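Local coordinates for protein erythromycin C-12 hydroxylase (Saccharopolyspora erythraea, PDB 2JJN) that uses a heme b cofactor, NADPH and molecular oxygen to hydroxylate the macrolactone ring of erythromycin D at C-12, giving erythromycin C, at residues His243-Arg255 / Leu386-Leu399. The protein carries 2 engineered substitutions. Residues are numbered along the deposited sequence; the frame is centred on the assembly and turned at random. Where two conformers were deposited one is given.
Sequences HITTTVLLGNIVR and LRHFEQIVLGTRHL. With HEM (protoporphyrin IX containing Fe), chain B; SO4 (sulfate ion), chain C.
Asn-252 reaches from the helix to the loop 386-399 and donates ND2 to Leu-394 O (2.9 Å). The bond is nearly straight (171°), and the acceptor lies in the amide plane. Asn-252 OD1 accepts a hydrogen bond from Arg-255 NH2 (2.8 Å), which stands above the carbonyl plane of Asn-252. With CG beside its backbone N (chi1 -80°) and a bend at chi3, Arg-255 turns back toward Asn-252. Thr-396 CG2 lies over one guanidinium face, offset toward the rim, and also over the centre of the His-388 ring; the two planes are 83° apart. Water 3 accepts from Arg-255 NE and donates to Thr-396 OG1. Leu-399 CD1 lies 3.4 Å from Arg-255 CG. Val-248 CG1 approaches Leu-394 O (3.2 Å), and water 2 sits between Val-248 O and Thr-396 N. Apolar packing follows: Val-248 CG2 on Val-393 CG2, and, in the conformer given, Ile-244 CG1 tip to tip with Val-393 CG1 (3.7 Å). The loop doubles back like a hairpin (Phe-389 N to Gly-395 O, Arg-397 N to Arg-387 O) along helix 228-259, the long P450 helix that lays Thr-245 and Leu-249 against the heme. Helix 165-171 touches Ile-244 and Phe-389; strand 400-402 follows, central in a three-stranded antiparallel sheet.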
# COMPACT_ATOMS: atom_id res chain seq x y z
N HIS A 243 -3.49 5.89 1.01
CA HIS A 243 -2.76 6.80 1.84
C HIS A 243 -1.55 6.10 2.43
O HIS A 243 -0.39 6.49 2.16
CB HIS A 243 -3.67 7.38 2.91
CG HIS A 243 -3.01 8.42 3.72
ND1 HIS A 243 -3.55 8.91 4.88
CD2 HIS A 243 -1.82 9.06 3.55
CE1 HIS A 243 -2.74 9.82 5.39
NE2 HIS A 243 -1.68 9.92 4.61
N ILE A 244 -1.81 5.08 3.23
CA ILE A 244 -0.74 4.31 3.86
C ILE A 244 0.39 4.06 2.85
O ILE A 244 1.61 4.33 3.10
CB ILE A 244 -1.28 2.94 4.38
CG1 ILE A 244 -0.16 2.04 4.89
CG2 ILE A 244 -1.94 2.16 3.27
CD1 ILE A 244 0.83 2.75 5.70
N THR A 245 0.01 3.53 1.70
CA THR A 245 0.98 2.92 0.79
C THR A 245 1.78 4.00 0.12
O THR A 245 2.99 3.89 -0.04
CB THR A 245 0.27 2.15 -0.33
OG1 THR A 245 -0.68 3.03 -0.96
CG2 THR A 245 -0.40 0.91 0.20
N THR A 246 1.12 5.06 -0.30
CA THR A 246 1.84 6.08 -1.02
C THR A 246 2.79 6.80 -0.08
O THR A 246 3.97 7.04 -0.43
CB THR A 246 0.85 6.97 -1.87
OG1 THR A 246 -0.26 6.15 -2.36
CG2 THR A 246 1.49 7.66 -2.99
N THR A 247 2.37 7.01 1.17
CA THR A 247 3.26 7.58 2.20
C THR A 247 4.50 6.68 2.47
O THR A 247 5.63 7.17 2.44
CB THR A 247 2.49 7.77 3.50
OG1 THR A 247 1.43 8.70 3.24
CG2 THR A 247 3.39 8.28 4.68
N VAL A 248 4.29 5.40 2.69
CA VAL A 248 5.40 4.45 2.86
C VAL A 248 6.29 4.36 1.61
O VAL A 248 7.53 4.30 1.73
CB VAL A 248 4.77 3.07 3.21
CG1 VAL A 248 5.83 1.99 3.15
CG2 VAL A 248 4.09 3.17 4.65
N LEU A 249 5.70 4.33 0.43
CA LEU A 249 6.52 4.20 -0.79
C LEU A 249 7.44 5.40 -0.96
O LEU A 249 8.63 5.22 -1.26
CB LEU A 249 5.66 4.04 -2.02
CG LEU A 249 6.46 3.88 -3.32
CD1 LEU A 249 7.38 2.69 -3.23
CD2 LEU A 249 5.52 3.70 -4.53
N LEU A 250 6.90 6.61 -0.74
CA LEU A 250 7.78 7.78 -0.99
C LEU A 250 8.96 7.78 -0.04
O LEU A 250 10.11 8.06 -0.46
CB LEU A 250 6.99 9.08 -0.87
CG LEU A 250 7.81 10.34 -1.19
CD1 LEU A 250 8.36 10.22 -2.61
CD2 LEU A 250 6.94 11.60 -1.07
N GLY A 251 8.73 7.45 1.24
CA GLY A 251 9.87 7.28 2.20
C GLY A 251 10.85 6.24 1.65
O GLY A 251 12.07 6.44 1.66
N ASN A 252 10.33 5.09 1.18
CA ASN A 252 11.18 4.01 0.69
C ASN A 252 11.99 4.45 -0.51
O ASN A 252 13.14 4.04 -0.64
CB ASN A 252 10.33 2.77 0.36
CG ASN A 252 9.79 2.10 1.65
OD1 ASN A 252 10.13 2.53 2.77
ND2 ASN A 252 9.04 1.00 1.49
N ILE A 253 11.40 5.29 -1.36
CA ILE A 253 12.11 5.75 -2.56
C ILE A 253 13.27 6.61 -2.09
O ILE A 253 14.39 6.40 -2.54
CB ILE A 253 11.14 6.59 -3.43
CG1 ILE A 253 10.19 5.65 -4.19
CG2 ILE A 253 11.92 7.46 -4.40
CD1 ILE A 253 9.03 6.38 -4.88
N VAL A 254 13.02 7.56 -1.19
CA VAL A 254 14.16 8.39 -0.78
C VAL A 254 15.22 7.61 -0.02
O VAL A 254 16.46 7.79 -0.24
CB VAL A 254 13.65 9.59 0.06
CG1 VAL A 254 14.87 10.37 0.61
CG2 VAL A 254 12.77 10.45 -0.86
N ARG A 255 14.79 6.68 0.84
CA ARG A 255 15.76 5.82 1.54
C ARG A 255 16.62 4.98 0.59
O ARG A 255 17.86 4.87 0.76
CB ARG A 255 15.03 4.87 2.50
CG ARG A 255 14.62 5.42 3.79
CD ARG A 255 14.63 4.18 4.78
NE ARG A 255 13.48 3.33 4.46
CZ ARG A 255 13.36 2.02 4.70
NH1 ARG A 255 14.37 1.28 5.18
NH2 ARG A 255 12.18 1.45 4.40
N LEU A 386 16.24 5.38 12.47
CA LEU A 386 14.85 5.53 12.07
C LEU A 386 13.93 4.66 12.86
O LEU A 386 14.32 3.57 13.31
CB LEU A 386 14.71 5.22 10.58
CG LEU A 386 15.51 6.15 9.67
CD1 LEU A 386 15.50 5.59 8.26
CD2 LEU A 386 14.89 7.51 9.66
N ARG A 387 12.69 5.13 13.00
CA ARG A 387 11.64 4.39 13.63
C ARG A 387 10.87 3.63 12.54
O ARG A 387 10.01 4.18 11.88
CB ARG A 387 10.68 5.31 14.37
CG ARG A 387 11.04 5.60 15.82
CD ARG A 387 11.57 7.00 16.03
NE ARG A 387 10.66 8.05 15.56
CZ ARG A 387 10.64 9.29 16.03
NH1 ARG A 387 11.47 9.65 17.01
NH2 ARG A 387 9.79 10.17 15.54
N HIS A 388 11.20 2.36 12.38
CA HIS A 388 10.53 1.50 11.40
C HIS A 388 9.20 1.04 11.92
O HIS A 388 9.03 0.83 13.15
CB HIS A 388 11.38 0.26 11.13
CG HIS A 388 12.59 0.54 10.31
ND1 HIS A 388 12.79 -0.04 9.08
CD2 HIS A 388 13.66 1.32 10.55
CE1 HIS A 388 13.95 0.36 8.60
NE2 HIS A 388 14.50 1.19 9.46
N PHE A 389 8.22 0.88 11.02
CA PHE A 389 7.03 0.11 11.38
C PHE A 389 7.46 -1.32 11.74
O PHE A 389 8.36 -1.91 11.11
CB PHE A 389 6.03 0.09 10.22
CG PHE A 389 5.36 1.41 9.98
CD1 PHE A 389 4.34 1.85 10.81
CD2 PHE A 389 5.78 2.25 8.97
CE1 PHE A 389 3.75 3.07 10.59
CE2 PHE A 389 5.18 3.50 8.74
CZ PHE A 389 4.17 3.92 9.61
N GLU A 390 6.87 -1.87 12.79
CA GLU A 390 7.23 -3.21 13.18
C GLU A 390 6.28 -4.25 12.60
O GLU A 390 6.58 -5.44 12.58
CB GLU A 390 7.17 -3.35 14.70
CG GLU A 390 7.86 -2.22 15.43
CD GLU A 390 8.67 -2.68 16.63
OE1 GLU A 390 8.25 -3.65 17.31
OE2 GLU A 390 9.72 -2.07 16.88
N GLN A 391 5.13 -3.79 12.12
CA GLN A 391 4.17 -4.71 11.52
C GLN A 391 3.49 -4.14 10.30
O GLN A 391 3.42 -2.90 10.09
CB GLN A 391 3.14 -5.17 12.56
CG GLN A 391 3.02 -4.24 13.73
CD GLN A 391 1.84 -4.55 14.62
OE1 GLN A 391 1.73 -5.65 15.19
NE2 GLN A 391 0.93 -3.58 14.74
N ILE A 392 2.97 -5.08 9.51
CA ILE A 392 2.06 -4.80 8.41
C ILE A 392 2.75 -4.19 7.18
O ILE A 392 2.75 -4.83 6.11
CB ILE A 392 0.84 -3.94 8.84
CG1 ILE A 392 0.09 -4.63 10.00
CG2 ILE A 392 -0.07 -3.65 7.64
CD1 ILE A 392 -0.24 -6.07 9.80
N VAL A 393 3.33 -3.00 7.34
CA VAL A 393 3.99 -2.31 6.23
C VAL A 393 5.49 -2.36 6.37
O VAL A 393 6.05 -2.57 7.47
CB VAL A 393 3.49 -0.86 6.06
CG1 VAL A 393 1.99 -0.79 5.82
CG2 VAL A 393 3.88 -0.01 7.28
N LEU A 394 6.17 -2.22 5.23
CA LEU A 394 7.62 -2.16 5.21
C LEU A 394 8.07 -0.71 4.98
O LEU A 394 8.03 -0.22 3.87
CB LEU A 394 8.17 -3.09 4.09
CG LEU A 394 9.67 -3.18 4.04
CD1 LEU A 394 10.18 -4.12 5.17
CD2 LEU A 394 10.17 -3.72 2.70
N GLY A 395 8.46 0.00 6.05
CA GLY A 395 8.68 1.44 5.90
C GLY A 395 9.05 2.06 7.23
O GLY A 395 9.21 1.36 8.23
N THR A 396 9.18 3.38 7.20
CA THR A 396 9.49 4.08 8.44
C THR A 396 8.42 5.09 8.77
O THR A 396 7.81 5.70 7.89
CB THR A 396 10.87 4.73 8.39
OG1 THR A 396 10.88 5.73 7.38
CG2 THR A 396 11.96 3.67 8.09
N ARG A 397 8.23 5.31 10.08
CA ARG A 397 7.19 6.21 10.54
C ARG A 397 7.50 7.69 10.27
O ARG A 397 6.60 8.49 10.05
CB ARG A 397 6.99 6.03 12.05
CG ARG A 397 6.47 4.63 12.38
CD ARG A 397 6.84 4.16 13.79
NE ARG A 397 6.34 5.09 14.79
CZ ARG A 397 6.70 5.06 16.08
NH1 ARG A 397 7.53 4.13 16.54
NH2 ARG A 397 6.19 5.96 16.92
N HIS A 398 8.79 7.99 10.31
CA HIS A 398 9.30 9.29 9.96
C HIS A 398 10.54 9.14 9.14
O HIS A 398 11.14 8.06 9.14
CB HIS A 398 9.60 10.06 11.25
CG HIS A 398 8.35 10.37 11.99
ND1 HIS A 398 7.47 11.35 11.56
CD2 HIS A 398 7.75 9.75 13.04
CE1 HIS A 398 6.39 11.34 12.34
NE2 HIS A 398 6.55 10.40 13.26
N LEU A 399 10.94 10.19 8.46
CA LEU A 399 12.17 10.12 7.69
C LEU A 399 12.80 11.52 7.69
O LEU A 399 12.62 12.33 6.79
CB LEU A 399 11.86 9.69 6.22
CG LEU A 399 13.17 9.28 5.52
CD1 LEU A 399 13.65 7.88 5.97
CD2 LEU A 399 13.03 9.30 3.96
CHA HEM B . -5.45 -3.54 -3.82
CHB HEM B . -0.78 -2.37 -3.02
CHC HEM B . -1.86 2.30 -3.77
CHD HEM B . -6.60 1.22 -3.76
C1A HEM B . -4.09 -3.59 -3.61
C2A HEM B . -3.33 -4.83 -3.42
C3A HEM B . -2.05 -4.51 -3.18
C4A HEM B . -1.95 -3.06 -3.21
CMA HEM B . -0.88 -5.47 -2.89
CAA HEM B . -3.90 -6.25 -3.51
CBA HEM B . -4.55 -6.68 -2.21
CGA HEM B . -4.88 -8.17 -2.19
O1A HEM B . -4.63 -8.88 -3.20
O2A HEM B . -5.46 -8.61 -1.14
C1B HEM B . -0.67 -0.98 -3.17
C2B HEM B . 0.56 -0.25 -3.13
C3B HEM B . 0.27 1.06 -3.35
C4B HEM B . -1.18 1.12 -3.52
CMB HEM B . 1.90 -0.97 -2.88
CAB HEM B . 1.16 2.31 -3.38
CBB HEM B . 2.37 2.22 -3.84
C1C HEM B . -3.23 2.41 -3.83
C2C HEM B . -3.96 3.65 -4.02
C3C HEM B . -5.27 3.36 -4.01
C4C HEM B . -5.42 1.91 -3.84
CMC HEM B . -3.25 5.02 -4.19
CAC HEM B . -6.49 4.30 -4.13
CBC HEM B . -6.52 5.35 -4.95
C1D HEM B . -6.68 -0.14 -3.75
C2D HEM B . -7.92 -0.84 -3.74
C3D HEM B . -7.58 -2.29 -3.78
C4D HEM B . -6.15 -2.35 -3.80
CMD HEM B . -9.36 -0.22 -3.69
CAD HEM B . -8.54 -3.49 -3.76
CBD HEM B . -8.87 -3.96 -5.19
CGD HEM B . -9.71 -5.20 -5.15
O1D HEM B . -9.83 -5.84 -4.09
O2D HEM B . -10.27 -5.54 -6.21
NA HEM B . -3.20 -2.51 -3.50
NB HEM B . -1.75 -0.13 -3.36
NC HEM B . -4.16 1.40 -3.70
ND HEM B . -5.63 -1.07 -3.79
FE HEM B . -3.65 -0.60 -3.74
S SO4 C . 18.06 2.78 10.04
O1 SO4 C . 18.28 4.05 10.71
O2 SO4 C . 16.80 2.23 10.51
O3 SO4 C . 19.14 1.85 10.34
O4 SO4 C . 18.04 2.93 8.58
O HOH W 1 7.39 6.95 4.79
O HOH W 2 8.59 4.45 4.57
O HOH W 3 11.32 5.08 4.71
O HOH W 4 -3.79 -0.52 -1.53